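Surface presentation of antigens protein SpaK (Salmonella typhimurium, PDB 2FM8) stores type III secretion effectors such as SipA, SopA, SopE and SopE2 in the bacterial cytoplasm and keeps them competent for secretion into host cells. Local coordinates at residues A[54-66]-A[122-134]. Sequence-based numbering, arbitrary orientation.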
ATOM      1  N   ILE A  54       6.618 -12.085  18.166  1.00 31.38           N
ATOM      2  CA  ILE A  54       5.688 -13.170  17.827  1.00 31.12           C
ATOM      3  C   ILE A  54       5.192 -12.852  16.429  1.00 31.17           C
ATOM      4  O   ILE A  54       4.804 -11.703  16.160  1.00 31.42           O
ATOM      5  CB  ILE A  54       4.495 -13.225  18.810  1.00 30.28           C
ATOM      6  CG1 ILE A  54       4.968 -13.451  20.244  1.00 30.12           C
ATOM      7  CG2 ILE A  54       3.479 -14.329  18.433  1.00 30.70           C
ATOM      8  CD1 ILE A  54       3.858 -13.116  21.275  1.00 31.76           C
ATOM      9  N   TRP A  55       5.217 -13.823  15.527  1.00 30.71           N
ATOM     10  CA  TRP A  55       4.722 -13.553  14.183  1.00 31.15           C
ATOM     11  C   TRP A  55       4.189 -14.794  13.494  1.00 30.51           C
ATOM     12  O   TRP A  55       4.364 -15.904  13.974  1.00 29.33           O
ATOM     13  CB  TRP A  55       5.786 -12.873  13.336  1.00 32.11           C
ATOM     14  CG  TRP A  55       6.792 -13.768  12.693  1.00 33.13           C
ATOM     15  CD1 TRP A  55       6.757 -14.282  11.399  1.00 34.35           C
ATOM     16  CD2 TRP A  55       7.995 -14.237  13.269  1.00 33.07           C
ATOM     17  NE1 TRP A  55       7.873 -15.033  11.160  1.00 35.37           N
ATOM     18  CE2 TRP A  55       8.648 -15.035  12.292  1.00 34.04           C
ATOM     19  CE3 TRP A  55       8.593 -14.061  14.507  1.00 33.43           C
ATOM     20  CZ2 TRP A  55       9.859 -15.645  12.522  1.00 34.55           C
ATOM     21  CZ3 TRP A  55       9.789 -14.670  14.741  1.00 34.94           C
ATOM     22  CH2 TRP A  55      10.424 -15.452  13.757  1.00 35.76           C
ATOM     23  N   ALA A  56       3.504 -14.564  12.392  1.00 30.25           N
ATOM     24  CA  ALA A  56       2.954 -15.619  11.551  1.00 31.41           C
ATOM     25  C   ALA A  56       2.864 -15.122  10.121  1.00 31.93           C
ATOM     26  O   ALA A  56       2.441 -13.995   9.881  1.00 32.41           O
ATOM     27  CB  ALA A  56       1.577 -16.032  12.042  1.00 29.85           C
ATOM     28  N   GLN A  57       3.257 -15.963   9.177  1.00 33.22           N
ATOM     29  CA  GLN A  57       2.893 -15.770   7.768  1.00 34.68           C
ATOM     30  C   GLN A  57       1.439 -16.109   7.538  1.00 35.08           C
ATOM     31  O   GLN A  57       0.923 -17.056   8.121  1.00 36.08           O
ATOM     32  CB  GLN A  57       3.775 -16.629   6.874  1.00 34.97           C
ATOM     33  CG  GLN A  57       5.205 -16.170   6.872  1.00 37.00           C
ATOM     34  CD  GLN A  57       6.092 -17.096   6.078  1.00 38.78           C
ATOM     35  OE1 GLN A  57       5.596 -17.965   5.350  1.00 44.95           O
ATOM     36  NE2 GLN A  57       7.411 -16.909   6.188  1.00 41.53           N
ATOM     37  N   LEU A  58       0.764 -15.338   6.689  1.00 35.01           N
ATOM     38  CA  LEU A  58      -0.673 -15.435   6.598  1.00 35.19           C
ATOM     39  C   LEU A  58      -1.194 -16.212   5.394  1.00 35.62           C
ATOM     40  O   LEU A  58      -2.400 -16.278   5.204  1.00 37.13           O
ATOM     41  CB  LEU A  58      -1.307 -14.052   6.654  1.00 35.58           C
ATOM     42  CG  LEU A  58      -1.128 -13.295   7.965  1.00 35.63           C
ATOM     43  CD1 LEU A  58      -1.592 -11.861   7.794  1.00 36.08           C
ATOM     44  CD2 LEU A  58      -1.863 -13.977   9.113  1.00 35.52           C
ATOM     45  N   GLY A  59      -0.329 -16.863   4.626  1.00 35.67           N
ATOM     46  CA  GLY A  59      -0.814 -17.733   3.544  1.00 36.16           C
ATOM     47  C   GLY A  59      -0.316 -17.349   2.159  1.00 36.29           C
ATOM     48  O   GLY A  59       0.007 -16.181   1.895  1.00 35.33           O
ATOM     49  N   ALA A  60      -0.241 -18.356   1.288  1.00 36.35           N
ATOM     50  CA  ALA A  60       0.330 -18.218  -0.066  1.00 35.79           C
ATOM     51  C   ALA A  60      -0.332 -17.116  -0.893  1.00 35.10           C
ATOM     52  O   ALA A  60       0.326 -16.470  -1.702  1.00 36.17           O
ATOM     53  CB  ALA A  60       0.223 -19.557  -0.818  1.00 35.92           C
ATOM     54  N   ASP A  61      -1.629 -16.917  -0.716  1.00 34.06           N
ATOM     55  CA  ASP A  61      -2.351 -15.889  -1.494  1.00 34.20           C
ATOM     56  C   ASP A  61      -2.648 -14.589  -0.737  1.00 32.43           C
ATOM     57  O   ASP A  61      -3.373 -13.744  -1.253  1.00 30.97           O
ATOM     58  CB  ASP A  61      -3.677 -16.459  -1.991  1.00 35.44           C
ATOM     59  CG  ASP A  61      -3.490 -17.534  -3.068  1.00 39.80           C
ATOM     60  OD1 ASP A  61      -2.466 -17.495  -3.823  1.00 43.87           O
ATOM     61  OD2 ASP A  61      -4.392 -18.393  -3.168  1.00 41.73           O
ATOM     62  N   SER A  62      -2.086 -14.436   0.460  1.00 30.22           N
ATOM     63  CA  SER A  62      -2.416 -13.297   1.326  1.00 29.97           C
ATOM     64  C   SER A  62      -2.111 -11.934   0.666  1.00 28.56           C
ATOM     65  O   SER A  62      -2.901 -11.003   0.808  1.00 28.07           O
ATOM     66  CB  SER A  62      -1.718 -13.411   2.703  1.00 29.23           C
ATOM     67  OG  SER A  62      -0.326 -13.654   2.578  1.00 28.06           O
ATOM     68  N   MET A  63      -1.010 -11.814  -0.064  1.00 27.64           N
ATOM     69  CA  MET A  63      -0.660 -10.506  -0.655  1.00 28.76           C
ATOM     70  C   MET A  63      -1.663 -10.102  -1.748  1.00 28.22           C
ATOM     71  O   MET A  63      -2.047  -8.956  -1.853  1.00 27.92           O
ATOM     72  CB  MET A  63       0.765 -10.486  -1.185  1.00 29.08           C
ATOM     73  CG  MET A  63       1.844 -10.559  -0.086  1.00 31.39           C
ATOM     74  SD  MET A  63       1.910  -9.155   1.052  1.00 33.79           S
ATOM     75  CE  MET A  63       2.359  -7.787  -0.012  1.00 33.22           C
ATOM     76  N   VAL A  64      -2.106 -11.073  -2.535  1.00 28.08           N
ATOM     77  CA  VAL A  64      -3.133 -10.854  -3.543  1.00 27.44           C
ATOM     78  C   VAL A  64      -4.488 -10.514  -2.890  1.00 27.15           C
ATOM     79  O   VAL A  64      -5.145  -9.543  -3.273  1.00 25.81           O
ATOM     80  CB  VAL A  64      -3.226 -12.071  -4.473  1.00 27.63           C
ATOM     81  CG1 VAL A  64      -4.520 -12.085  -5.288  1.00 27.64           C
ATOM     82  CG2 VAL A  64      -1.988 -12.107  -5.378  1.00 27.75           C
ATOM     83  N   VAL A  65      -4.902 -11.280  -1.893  1.00 26.52           N
ATOM     84  CA  VAL A  65      -6.187 -10.992  -1.275  1.00 27.11           C
ATOM     85  C   VAL A  65      -6.147  -9.616  -0.618  1.00 27.23           C
ATOM     86  O   VAL A  65      -7.151  -8.898  -0.608  1.00 25.74           O
ATOM     87  CB  VAL A  65      -6.614 -12.072  -0.276  1.00 27.51           C
ATOM     88  CG1 VAL A  65      -7.920 -11.692   0.376  1.00 28.20           C
ATOM     89  CG2 VAL A  65      -6.770 -13.437  -1.009  1.00 28.07           C
ATOM     90  N   LEU A  66      -4.970  -9.238  -0.097  1.00 27.78           N
ATOM     91  CA  LEU A  66      -4.771  -7.903   0.477  1.00 27.37           C
ATOM     92  C   LEU A  66      -5.185  -6.756  -0.483  1.00 27.10           C
ATOM     93  O   LEU A  66      -5.652  -5.707  -0.044  1.00 27.69           O
ATOM     94  CB  LEU A  66      -3.345  -7.744   0.962  1.00 27.28           C
ATOM     95  CG  LEU A  66      -2.984  -6.489   1.780  1.00 28.02           C
ATOM     96  CD1 LEU A  66      -3.775  -6.358   3.083  1.00 27.70           C
ATOM     97  CD2 LEU A  66      -1.517  -6.508   2.076  1.00 27.99           C
ATOM     98  N   PHE A 122      -2.406 -13.036  20.569  1.00 28.28           N
ATOM     99  CA  PHE A 122      -1.894 -13.203  19.216  1.00 28.46           C
ATOM    100  C   PHE A 122      -2.673 -14.264  18.467  1.00 28.00           C
ATOM    101  O   PHE A 122      -3.038 -14.060  17.332  1.00 28.12           O
ATOM    102  CB  PHE A 122      -0.402 -13.522  19.175  1.00 28.22           C
ATOM    103  CG  PHE A 122       0.182 -13.415  17.793  1.00 28.34           C
ATOM    104  CD1 PHE A 122       0.748 -12.232  17.354  1.00 29.53           C
ATOM    105  CD2 PHE A 122       0.135 -14.490  16.915  1.00 29.25           C
ATOM    106  CE1 PHE A 122       1.255 -12.115  16.055  1.00 29.88           C
ATOM    107  CE2 PHE A 122       0.654 -14.387  15.631  1.00 29.03           C
ATOM    108  CZ  PHE A 122       1.211 -13.194  15.204  1.00 29.16           C
ATOM    109  N   TYR A 123      -2.923 -15.397  19.097  1.00 27.60           N
ATOM    110  CA  TYR A 123      -3.792 -16.418  18.490  1.00 27.73           C
ATOM    111  C   TYR A 123      -5.134 -15.846  18.003  1.00 27.61           C
ATOM    112  O   TYR A 123      -5.577 -16.132  16.879  1.00 27.92           O
ATOM    113  CB  TYR A 123      -4.022 -17.569  19.492  1.00 27.07           C
ATOM    114  CG  TYR A 123      -4.826 -18.712  18.944  1.00 26.87           C
ATOM    115  CD1 TYR A 123      -4.211 -19.773  18.285  1.00 26.46           C
ATOM    116  CD2 TYR A 123      -6.210 -18.729  19.059  1.00 29.32           C
ATOM    117  CE1 TYR A 123      -4.954 -20.820  17.758  1.00 26.66           C
ATOM    118  CE2 TYR A 123      -6.972 -19.794  18.526  1.00 28.30           C
ATOM    119  CZ  TYR A 123      -6.332 -20.834  17.883  1.00 26.94           C
ATOM    120  OH  TYR A 123      -7.068 -21.890  17.369  1.00 27.60           O
ATOM    121  N   ASN A 124      -5.816 -15.098  18.874  1.00 27.72           N
ATOM    122  CA  ASN A 124      -7.069 -14.481  18.527  1.00 28.12           C
ATOM    123  C   ASN A 124      -6.932 -13.607  17.254  1.00 28.01           C
ATOM    124  O   ASN A 124      -7.730 -13.703  16.307  1.00 26.11           O
ATOM    125  CB  ASN A 124      -7.534 -13.557  19.662  1.00 28.88           C
ATOM    126  CG  ASN A 124      -8.201 -14.274  20.795  1.00 30.11           C
ATOM    127  OD1 ASN A 124      -8.575 -15.434  20.713  1.00 29.98           O
ATOM    128  ND2 ASN A 124      -8.367 -13.550  21.891  1.00 34.69           N
ATOM    129  N   TYR A 125      -5.914 -12.759  17.228  1.00 28.59           N
ATOM    130  CA  TYR A 125      -5.712 -11.908  16.045  1.00 29.38           C
ATOM    131  C   TYR A 125      -5.307 -12.692  14.832  1.00 28.82           C
ATOM    132  O   TYR A 125      -5.692 -12.354  13.722  1.00 29.89           O
ATOM    133  CB  TYR A 125      -4.683 -10.818  16.291  1.00 32.17           C
ATOM    134  CG  TYR A 125      -5.118  -9.781  17.271  1.00 34.03           C
ATOM    135  CD1 TYR A 125      -6.079  -8.819  16.952  1.00 38.10           C
ATOM    136  CD2 TYR A 125      -4.524  -9.730  18.515  1.00 38.23           C
ATOM    137  CE1 TYR A 125      -6.421  -7.820  17.907  1.00 37.60           C
ATOM    138  CE2 TYR A 125      -4.866  -8.784  19.445  1.00 38.46           C
ATOM    139  CZ  TYR A 125      -5.803  -7.859  19.157  1.00 38.39           C
ATOM    140  OH  TYR A 125      -6.056  -6.954  20.179  1.00 42.99           O
ATOM    141  N   LEU A 126      -4.515 -13.727  15.013  1.00 28.32           N
ATOM    142  CA  LEU A 126      -4.190 -14.595  13.891  1.00 28.24           C
ATOM    143  C   LEU A 126      -5.452 -15.166  13.224  1.00 27.36           C
ATOM    144  O   LEU A 126      -5.537 -15.192  12.019  1.00 26.90           O
ATOM    145  CB  LEU A 126      -3.234 -15.721  14.306  1.00 27.77           C
ATOM    146  CG  LEU A 126      -2.928 -16.729  13.183  1.00 28.95           C
ATOM    147  CD1 LEU A 126      -2.174 -16.063  12.023  1.00 30.37           C
ATOM    148  CD2 LEU A 126      -2.116 -17.880  13.687  1.00 29.08           C
ATOM    149  N   GLU A 127      -6.415 -15.642  14.017  1.00 27.40           N
ATOM    150  CA  GLU A 127      -7.684 -16.107  13.479  1.00 27.79           C
ATOM    151  C   GLU A 127      -8.369 -15.038  12.657  1.00 26.96           C
ATOM    152  O   GLU A 127      -8.803 -15.281  11.542  1.00 26.13           O
ATOM    153  CB  GLU A 127      -8.655 -16.545  14.593  1.00 28.12           C
ATOM    154  CG  GLU A 127      -8.719 -17.990  14.743  1.00 32.13           C
ATOM    155  CD  GLU A 127      -9.676 -18.477  15.842  1.00 29.56           C
ATOM    156  OE1 GLU A 127     -10.493 -19.359  15.515  1.00 30.13           O
ATOM    157  OE2 GLU A 127      -9.598 -17.994  16.987  1.00 29.70           O
ATOM    158  N   VAL A 128      -8.464 -13.857  13.235  1.00 26.59           N
ATOM    159  CA  VAL A 128      -9.164 -12.756  12.600  1.00 27.92           C
ATOM    160  C   VAL A 128      -8.475 -12.270  11.329  1.00 27.48           C
ATOM    161  O   VAL A 128      -9.117 -12.095  10.285  1.00 27.00           O
ATOM    162  CB  VAL A 128      -9.403 -11.649  13.679  1.00 28.26           C
ATOM    163  CG1 VAL A 128      -9.603 -10.348  13.106  1.00 31.83           C
ATOM    164  CG2 VAL A 128     -10.602 -12.069  14.563  1.00 28.77           C
ATOM    165  N   PHE A 129      -7.173 -12.022  11.399  1.00 27.91           N
ATOM    166  CA  PHE A 129      -6.449 -11.555  10.206  1.00 27.57           C
ATOM    167  C   PHE A 129      -6.456 -12.629   9.110  1.00 27.56           C
ATOM    168  O   PHE A 129      -6.697 -12.326   7.967  1.00 26.93           O
ATOM    169  CB  PHE A 129      -5.002 -11.177  10.541  1.00 28.25           C
ATOM    170  CG  PHE A 129      -4.837  -9.782  11.088  1.00 27.16           C
ATOM    171  CD1 PHE A 129      -4.492  -8.749  10.265  1.00 29.64           C
ATOM    172  CD2 PHE A 129      -4.981  -9.535  12.442  1.00 28.77           C
ATOM    173  CE1 PHE A 129      -4.337  -7.441  10.759  1.00 29.14           C
ATOM    174  CE2 PHE A 129      -4.827  -8.257  12.960  1.00 28.27           C
ATOM    175  CZ  PHE A 129      -4.518  -7.206  12.120  1.00 29.99           C
ATOM    176  N   SER A 130      -6.202 -13.889   9.460  1.00 27.82           N
ATOM    177  CA  SER A 130      -6.172 -14.934   8.430  1.00 28.23           C
ATOM    178  C   SER A 130      -7.545 -15.090   7.732  1.00 28.09           C
ATOM    179  O   SER A 130      -7.619 -15.230   6.508  1.00 27.75           O
ATOM    180  CB  SER A 130      -5.615 -16.263   8.999  1.00 28.23           C
ATOM    181  OG  SER A 130      -6.543 -16.898   9.838  1.00 30.43           O
ATOM    182  N   ARG A 131      -8.631 -15.000   8.498  1.00 27.69           N
ATOM    183  CA  ARG A 131      -9.977 -15.042   7.923  1.00 27.33           C
ATOM    184  C   ARG A 131     -10.300 -13.816   7.084  1.00 27.32           C
ATOM    185  O   ARG A 131     -10.965 -13.928   6.053  1.00 26.37           O
ATOM    186  CB  ARG A 131     -11.037 -15.233   9.043  1.00 27.24           C
ATOM    187  CG  ARG A 131     -10.996 -16.608   9.681  1.00 26.24           C
ATOM    188  CD  ARG A 131     -11.698 -16.671  10.992  1.00 27.15           C
ATOM    189  NE  ARG A 131     -11.839 -18.055  11.435  1.00 26.99           N
ATOM    190  CZ  ARG A 131     -12.793 -18.507  12.237  1.00 28.78           C
ATOM    191  NH1 ARG A 131     -13.720 -17.695  12.743  1.00 29.52           N
ATOM    192  NH2 ARG A 131     -12.858 -19.801  12.500  1.00 30.19           N
ATOM    193  N   SER A 132      -9.847 -12.639   7.501  1.00 27.25           N
ATOM    194  CA  SER A 132     -10.029 -11.460   6.658  1.00 28.74           C
ATOM    195  C   SER A 132      -9.296 -11.586   5.311  1.00 29.17           C
ATOM    196  O   SER A 132      -9.658 -10.886   4.361  1.00 27.38           O
ATOM    197  CB  SER A 132      -9.553 -10.164   7.333  1.00 28.09           C
ATOM    198  OG  SER A 132     -10.397  -9.797   8.402  1.00 28.73           O
ATOM    199  N   LEU A 133      -8.259 -12.422   5.250  1.00 30.49           N
ATOM    200  CA  LEU A 133      -7.476 -12.612   4.006  1.00 32.62           C
ATOM    201  C   LEU A 133      -7.812 -13.887   3.255  1.00 33.51           C
ATOM    202  O   LEU A 133      -7.090 -14.309   2.357  1.00 33.66           O
ATOM    203  CB  LEU A 133      -5.996 -12.566   4.306  1.00 32.26           C
ATOM    204  CG  LEU A 133      -5.544 -11.152   4.669  1.00 35.35           C
ATOM    205  CD1 LEU A 133      -4.254 -11.230   5.436  1.00 38.41           C
ATOM    206  CD2 LEU A 133      -5.392 -10.234   3.468  1.00 34.08           C
ATOM    207  N   MET A 134      -8.940 -14.475   3.589  1.00 35.34           N
ATOM    208  CA  MET A 134      -9.368 -15.680   2.936  1.00 37.70           C
ATOM    209  C   MET A 134      -9.962 -15.260   1.599  1.00 38.38           C
ATOM    210  O   MET A 134     -10.691 -14.258   1.549  1.00 38.04           O
ATOM    211  CB  MET A 134     -10.412 -16.403   3.791  1.00 37.73           C
ATOM    212  CG  MET A 134     -10.310 -17.882   3.713  1.00 40.87           C
ATOM    213  SD  MET A 134     -11.456 -18.748   4.818  1.00 43.62           S
ATOM    214  CE  MET A 134     -12.976 -18.260   3.951  1.00 42.16           C
TER
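Phe122 turns one ring face to Ile54, whose CG2 stands over its centre, a CH-pi contact with the methyl carbon 3.5 Å from the ring centroid and 14° off the normal. With CG anti to the backbone N (chi1 -168°), the ring reaches along the strand, and its far end, CZ, comes within 3.7 Å of Trp55 CA. One turn on, Leu126 CD1 touches two partners, Ala56 CB at 3.8 Å and Leu58 CD2 at 3.6 Å; its side chain also touches Ile43 of the neighbouring strand. Phe129 offers its CB to Leu58, while its ring swings off to pack on Ile73 and Ile77 of helix 62-78. Ser130 turns its hydroxyl back to Leu126 O, which it approaches from the carbonyl face opposite that used by Ser130 N. Where the helix ends, Leu133 CD1 meets Leu58 CD1 at 3.6 Å, the two side chains crossing at about a right angle, and its CD2 nestles against Ser62 O and Leu66 N at the first turn of helix 62-78. Val65 sets CB and both methyls around Leu133 O, CG1 nearest at 3.4 Å. Ser62 OG bonds to Gly59 O across the type I turn Gly59 to Ser62 (2.6 Å), and to Leu98 N. The axes of strand 54-57 and helix 122-132 run at 22° and approach to 10.0 Å, a helix packed nearly parallel to a central strand of the antiparallel sheet, as in the alpha/beta fold of type III secretion chaperones. The joint is therefore held by van der Waals packing of apolar side chains on one another and on backbone, while the hydrogen bonds stay within each segment or go to other parts of the chain.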